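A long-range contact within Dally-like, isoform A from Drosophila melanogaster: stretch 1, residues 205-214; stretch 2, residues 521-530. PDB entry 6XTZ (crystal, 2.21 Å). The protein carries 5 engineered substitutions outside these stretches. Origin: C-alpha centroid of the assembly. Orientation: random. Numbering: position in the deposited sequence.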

ATOM      1  N   GLN A 205       8.651  -1.991  -0.962  1.00 35.41           N
ATOM      2  CA  GLN A 205       8.116  -2.681  -2.132  1.00 36.61           C
ATOM      3  C   GLN A 205       6.594  -2.762  -2.083  1.00 42.30           C
ATOM      4  O   GLN A 205       5.921  -2.572  -3.104  1.00 39.81           O
ATOM      5  CB  GLN A 205       8.717  -4.082  -2.250  1.00 34.51           C
ATOM      6  CG  GLN A 205      10.193  -4.093  -2.605  1.00 47.11           C
ATOM      7  CD  GLN A 205      10.475  -3.480  -3.959  1.00 58.01           C
ATOM      8  OE1 GLN A 205       9.655  -3.563  -4.875  1.00 62.79           O
ATOM      9  NE2 GLN A 205      11.636  -2.849  -4.093  1.00 59.02           N
ATOM     10  N   ALA A 206       6.034  -3.041  -0.903  1.00 41.01           N
ATOM     11  CA  ALA A 206       4.583  -3.081  -0.766  1.00 42.95           C
ATOM     12  C   ALA A 206       3.971  -1.705  -0.995  1.00 42.13           C
ATOM     13  O   ALA A 206       2.885  -1.591  -1.572  1.00 38.09           O
ATOM     14  CB  ALA A 206       4.195  -3.623   0.610  1.00 27.24           C
ATOM     15  N   LEU A 207       4.654  -0.648  -0.548  1.00 37.70           N
ATOM     16  CA  LEU A 207       4.149   0.699  -0.786  1.00 34.86           C
ATOM     17  C   LEU A 207       4.159   1.033  -2.273  1.00 36.66           C
ATOM     18  O   LEU A 207       3.252   1.712  -2.768  1.00 37.31           O
ATOM     19  CB  LEU A 207       4.973   1.718   0.002  1.00 31.05           C
ATOM     20  CG  LEU A 207       4.566   3.184  -0.170  1.00 36.76           C
ATOM     21  CD1 LEU A 207       3.124   3.403   0.271  1.00 33.76           C
ATOM     22  CD2 LEU A 207       5.507   4.102   0.591  1.00 32.26           C
ATOM     23  N   THR A 208       5.170   0.555  -3.002  1.00 39.18           N
ATOM     24  CA  THR A 208       5.224   0.782  -4.442  1.00 37.86           C
ATOM     25  C   THR A 208       4.095   0.051  -5.155  1.00 36.94           C
ATOM     26  O   THR A 208       3.413   0.624  -6.014  1.00 43.12           O
ATOM     27  CB  THR A 208       6.581   0.341  -4.999  1.00 41.09           C
ATOM     28  OG1 THR A 208       7.613   1.196  -4.491  1.00 42.61           O
ATOM     29  CG2 THR A 208       6.581   0.405  -6.521  1.00 44.97           C
ATOM     30  N   THR A 209       3.884  -1.222  -4.814  1.00 37.68           N
ATOM     31  CA  THR A 209       2.825  -1.993  -5.456  1.00 43.37           C
ATOM     32  C   THR A 209       1.454  -1.398  -5.164  1.00 42.35           C
ATOM     33  O   THR A 209       0.582  -1.373  -6.041  1.00 37.40           O
ATOM     34  CB  THR A 209       2.886  -3.451  -4.999  1.00 51.19           C
ATOM     35  OG1 THR A 209       2.928  -3.502  -3.569  1.00 67.89           O
ATOM     36  CG2 THR A 209       4.123  -4.133  -5.562  1.00 43.97           C
ATOM     37  N   ALA A 210       1.246  -0.904  -3.941  1.00 37.07           N
ATOM     38  CA  ALA A 210      -0.020  -0.255  -3.616  1.00 34.54           C
ATOM     39  C   ALA A 210      -0.240   0.984  -4.473  1.00 35.39           C
ATOM     40  O   ALA A 210      -1.375   1.289  -4.857  1.00 45.45           O
ATOM     41  CB  ALA A 210      -0.063   0.109  -2.135  1.00 34.11           C
ATOM     42  N   SER A 211       0.833   1.716  -4.779  1.00 37.12           N
ATOM     43  CA  SER A 211       0.705   2.868  -5.666  1.00 32.63           C
ATOM     44  C   SER A 211       0.420   2.431  -7.095  1.00 36.83           C
ATOM     45  O   SER A 211      -0.312   3.111  -7.824  1.00 44.09           O
ATOM     46  CB  SER A 211       1.973   3.720  -5.609  1.00 35.22           C
ATOM     47  OG  SER A 211       1.925   4.763  -6.568  1.00 42.92           O
ATOM     48  N   GLU A 212       0.985   1.297  -7.515  1.00 40.54           N
ATOM     49  CA  GLU A 212       0.770   0.818  -8.875  1.00 38.41           C
ATOM     50  C   GLU A 212      -0.646   0.282  -9.054  1.00 41.16           C
ATOM     51  O   GLU A 212      -1.316   0.596 -10.046  1.00 47.50           O
ATOM     52  CB  GLU A 212       1.800  -0.257  -9.223  1.00 40.52           C
ATOM     53  CG  GLU A 212       3.239   0.235  -9.226  1.00 51.20           C
ATOM     54  CD  GLU A 212       4.241  -0.893  -9.385  1.00 56.11           C
ATOM     55  OE1 GLU A 212       3.856  -2.066  -9.195  1.00 58.03           O
ATOM     56  OE2 GLU A 212       5.415  -0.606  -9.701  1.00 62.37           O
ATOM     57  N   VAL A 213      -1.120  -0.532  -8.106  1.00 36.01           N
ATOM     58  CA  VAL A 213      -2.459  -1.098  -8.241  1.00 38.57           C
ATOM     59  C   VAL A 213      -3.519  -0.014  -8.097  1.00 41.46           C
ATOM     60  O   VAL A 213      -4.576  -0.088  -8.733  1.00 47.86           O
ATOM     61  CB  VAL A 213      -2.680  -2.246  -7.236  1.00 40.93           C
ATOM     62  CG1 VAL A 213      -1.667  -3.356  -7.466  1.00 41.91           C
ATOM     63  CG2 VAL A 213      -2.621  -1.743  -5.800  1.00 39.58           C
ATOM     64  N   ALA A 214      -3.260   1.008  -7.277  1.00 41.00           N
ATOM     65  CA  ALA A 214      -4.204   2.115  -7.166  1.00 41.84           C
ATOM     66  C   ALA A 214      -4.314   2.870  -8.483  1.00 44.88           C
ATOM     67  O   ALA A 214      -5.411   3.272  -8.888  1.00 45.42           O
ATOM     68  CB  ALA A 214      -3.784   3.058  -6.040  1.00 36.80           C
ATOM     69  N   SER A 521      -6.478  -8.639 -11.278  1.00 47.19           N
ATOM     70  CA  SER A 521      -5.025  -8.621 -11.145  1.00 49.26           C
ATOM     71  C   SER A 521      -4.578  -7.608 -10.098  1.00 46.86           C
ATOM     72  O   SER A 521      -3.592  -7.837  -9.388  1.00 48.53           O
ATOM     73  CB  SER A 521      -4.375  -8.321 -12.495  1.00 53.22           C
ATOM     74  OG  SER A 521      -4.761  -7.045 -12.970  1.00 65.92           O
ATOM     75  N   GLN A 522      -5.286  -6.483  -9.988  1.00 43.16           N
ATOM     76  CA  GLN A 522      -4.956  -5.500  -8.959  1.00 43.03           C
ATOM     77  C   GLN A 522      -5.287  -6.028  -7.571  1.00 44.10           C
ATOM     78  O   GLN A 522      -4.575  -5.738  -6.603  1.00 43.21           O
ATOM     79  CB  GLN A 522      -5.696  -4.190  -9.222  1.00 53.43           C
ATOM     80  CG  GLN A 522      -4.975  -3.261 -10.174  1.00 61.88           C
ATOM     81  CD  GLN A 522      -4.615  -3.932 -11.483  1.00 67.28           C
ATOM     82  OE1 GLN A 522      -5.483  -4.451 -12.186  1.00 73.79           O
ATOM     83  NE2 GLN A 522      -3.329  -3.936 -11.812  1.00 64.62           N
ATOM     84  N   LEU A 523      -6.369  -6.796  -7.456  1.00 43.19           N
ATOM     85  CA  LEU A 523      -6.698  -7.417  -6.180  1.00 39.99           C
ATOM     86  C   LEU A 523      -5.664  -8.470  -5.804  1.00 44.22           C
ATOM     87  O   LEU A 523      -5.304  -8.606  -4.630  1.00 45.13           O
ATOM     88  CB  LEU A 523      -8.094  -8.030  -6.252  1.00 35.76           C
ATOM     89  CG  LEU A 523      -8.766  -8.400  -4.935  1.00 42.31           C
ATOM     90  CD1 LEU A 523      -8.954  -7.165  -4.071  1.00 43.92           C
ATOM     91  CD2 LEU A 523     -10.097  -9.072  -5.217  1.00 40.15           C
ATOM     92  N   SER A 524      -5.162  -9.214  -6.793  1.00 43.73           N
ATOM     93  CA  SER A 524      -4.187 -10.263  -6.516  1.00 43.69           C
ATOM     94  C   SER A 524      -2.839  -9.677  -6.113  1.00 44.20           C
ATOM     95  O   SER A 524      -2.173 -10.205  -5.216  1.00 47.26           O
ATOM     96  CB  SER A 524      -4.039 -11.171  -7.735  1.00 49.64           C
ATOM     97  OG  SER A 524      -3.120 -12.219  -7.484  1.00 57.00           O
ATOM     98  N   HIS A 525      -2.418  -8.591  -6.767  1.00 40.98           N
ATOM     99  CA  HIS A 525      -1.161  -7.949  -6.394  1.00 43.17           C
ATOM    100  C   HIS A 525      -1.247  -7.337  -5.002  1.00 44.56           C
ATOM    101  O   HIS A 525      -0.291  -7.424  -4.221  1.00 38.22           O
ATOM    102  CB  HIS A 525      -0.786  -6.881  -7.421  1.00 44.72           C
ATOM    103  CG  HIS A 525      -0.422  -7.431  -8.765  1.00 52.39           C
ATOM    104  ND1 HIS A 525       0.120  -8.686  -8.934  1.00 56.16           N
ATOM    105  CD2 HIS A 525      -0.524  -6.895 -10.004  1.00 54.84           C
ATOM    106  CE1 HIS A 525       0.338  -8.899 -10.220  1.00 54.66           C
ATOM    107  NE2 HIS A 525      -0.045  -7.827 -10.891  1.00 55.67           N
ATOM    108  N   LEU A 526      -2.382  -6.713  -4.676  1.00 36.16           N
ATOM    109  CA  LEU A 526      -2.538  -6.117  -3.353  1.00 38.61           C
ATOM    110  C   LEU A 526      -2.523  -7.180  -2.263  1.00 45.15           C
ATOM    111  O   LEU A 526      -1.880  -6.997  -1.223  1.00 46.37           O
ATOM    112  CB  LEU A 526      -3.829  -5.301  -3.291  1.00 34.93           C
ATOM    113  CG  LEU A 526      -4.078  -4.547  -1.983  1.00 33.69           C
ATOM    114  CD1 LEU A 526      -2.944  -3.574  -1.700  1.00 33.67           C
ATOM    115  CD2 LEU A 526      -5.412  -3.822  -2.021  1.00 33.32           C
ATOM    116  N   LYS A 527      -3.219  -8.299  -2.481  1.00 45.99           N
ATOM    117  CA  LYS A 527      -3.193  -9.379  -1.500  1.00 48.28           C
ATOM    118  C   LYS A 527      -1.800  -9.984  -1.386  1.00 43.16           C
ATOM    119  O   LYS A 527      -1.382 -10.402  -0.300  1.00 41.76           O
ATOM    120  CB  LYS A 527      -4.212 -10.458  -1.866  1.00 50.65           C
ATOM    121  CG  LYS A 527      -5.663 -10.033  -1.724  1.00 57.67           C
ATOM    122  CD  LYS A 527      -6.608 -11.163  -2.111  1.00 61.06           C
ATOM    123  CE  LYS A 527      -8.062 -10.737  -1.990  1.00 68.69           C
ATOM    124  NZ  LYS A 527      -8.998 -11.811  -2.429  1.00 74.46           N
ATOM    125  N   ASN A 528      -1.067 -10.044  -2.501  1.00 42.23           N
ATOM    126  CA  ASN A 528       0.282 -10.597  -2.474  1.00 45.55           C
ATOM    127  C   ASN A 528       1.203  -9.762  -1.592  1.00 46.13           C
ATOM    128  O   ASN A 528       2.035 -10.308  -0.857  1.00 45.04           O
ATOM    129  CB  ASN A 528       0.836 -10.689  -3.896  1.00 52.43           C
ATOM    130  CG  ASN A 528       2.218 -11.306  -3.942  1.00 65.30           C
ATOM    131  OD1 ASN A 528       2.570 -12.129  -3.099  1.00 65.51           O
ATOM    132  ND2 ASN A 528       3.011 -10.908  -4.930  1.00 74.29           N
ATOM    133  N   ALA A 529       1.068  -8.435  -1.649  1.00 44.97           N
ATOM    134  CA  ALA A 529       1.883  -7.574  -0.799  1.00 43.64           C
ATOM    135  C   ALA A 529       1.509  -7.721   0.670  1.00 45.50           C
ATOM    136  O   ALA A 529       2.371  -7.572   1.545  1.00 45.50           O
ATOM    137  CB  ALA A 529       1.748  -6.117  -1.241  1.00 36.63           C
ATOM    138  N   ILE A 530       0.239  -8.011   0.959  1.00 39.97           N
ATOM    139  CA  ILE A 530      -0.190  -8.175   2.344  1.00 35.30           C
ATOM    140  C   ILE A 530       0.440  -9.420   2.955  1.00 37.79           C
ATOM    141  O   ILE A 530       0.782  -9.440   4.144  1.00 43.14           O
ATOM    142  CB  ILE A 530      -1.728  -8.214   2.416  1.00 39.51           C
ATOM    143  CG1 ILE A 530      -2.310  -6.889   1.924  1.00 43.87           C
ATOM    144  CG2 ILE A 530      -2.201  -8.507   3.833  1.00 36.53           C
ATOM    145  CD1 ILE A 530      -3.813  -6.891   1.814  1.00 44.73           C
TER

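Both stretches are helical throughout, and each belongs to a helix that extends beyond it in both directions. Their axes run nearly antiparallel, with 165° between the N-to-C directions and a closest approach of 9.5 Å. The register follows from this. The CA atoms of Ala-206 and Ala-529 lie 5.2 Å apart near one end of the contact, and those of Val-213 and Gln-522 lie 5.1 Å apart near the other. Touching residues are at least 309 positions apart in sequence. Backbone hydrogen bonds of the i to i+4 type run within each helix, such as Val-213 N to Thr-209 O at 2.8 Å. No hydrogen bond crosses between the stretches, so the contact rests on packing. It buries 320 Å² in total.

Val-213 contributes the most area, 97 Å². Its CA-to-CB bond points toward the second helix, and its chi1 is m. The methyl CG1 of Val-213 lies 3.6 Å from CB of His-525 and 4.4 Å from the backbone N of Leu-526. The branched side chain places CG1 of Val-213 against His-525 while CB of Val-213 meets CG of Gln-522 at 3.9 Å. The CA-to-CB bond of Leu-526 points sideways, and the residue still has 37 Å² covered by the first helix. The CA-to-CB bond of His-525 points toward the first helix, but the residue as a whole remains exposed. Its CB provides the close approach to Val-213, and CG1 of Val-213 also lies obliquely near the ring.

Gln-522 packs through its aliphatic portion. CG of Gln-522 lies 3.5 Å from the backbone O of Val-213. The methylene carbons thus cover the valine while the residue keeps partial exposure.

At the other end the side chains are small. The CA-to-CB bond of Ala-529 points toward the first helix, and that of Ala-206 points sideways. Their CB atoms meet at 4.0 Å, an apolar contact between two buried residues. Each alanine brings only a methyl group, but the Val-213 and Gln-522 end is equally close, so small size alone does not set the spacing.

The CA-to-CB bond of Thr-209 also points toward the second helix. Its OG1 is 3.7 Å from CB of Ala-529. That hydroxyl donates a hydrogen bond to the backbone O of Ala-206 at 2.8 Å. The chi1 of Thr-209, p at 51°, turns OG1 back along its own helix for this bond. The polar atom is therefore satisfied even though it rests against a methyl group. The CA-to-CB bond of Ala-210 points sideways between these two ends, and the residue has 15 Å² covered by the second helix.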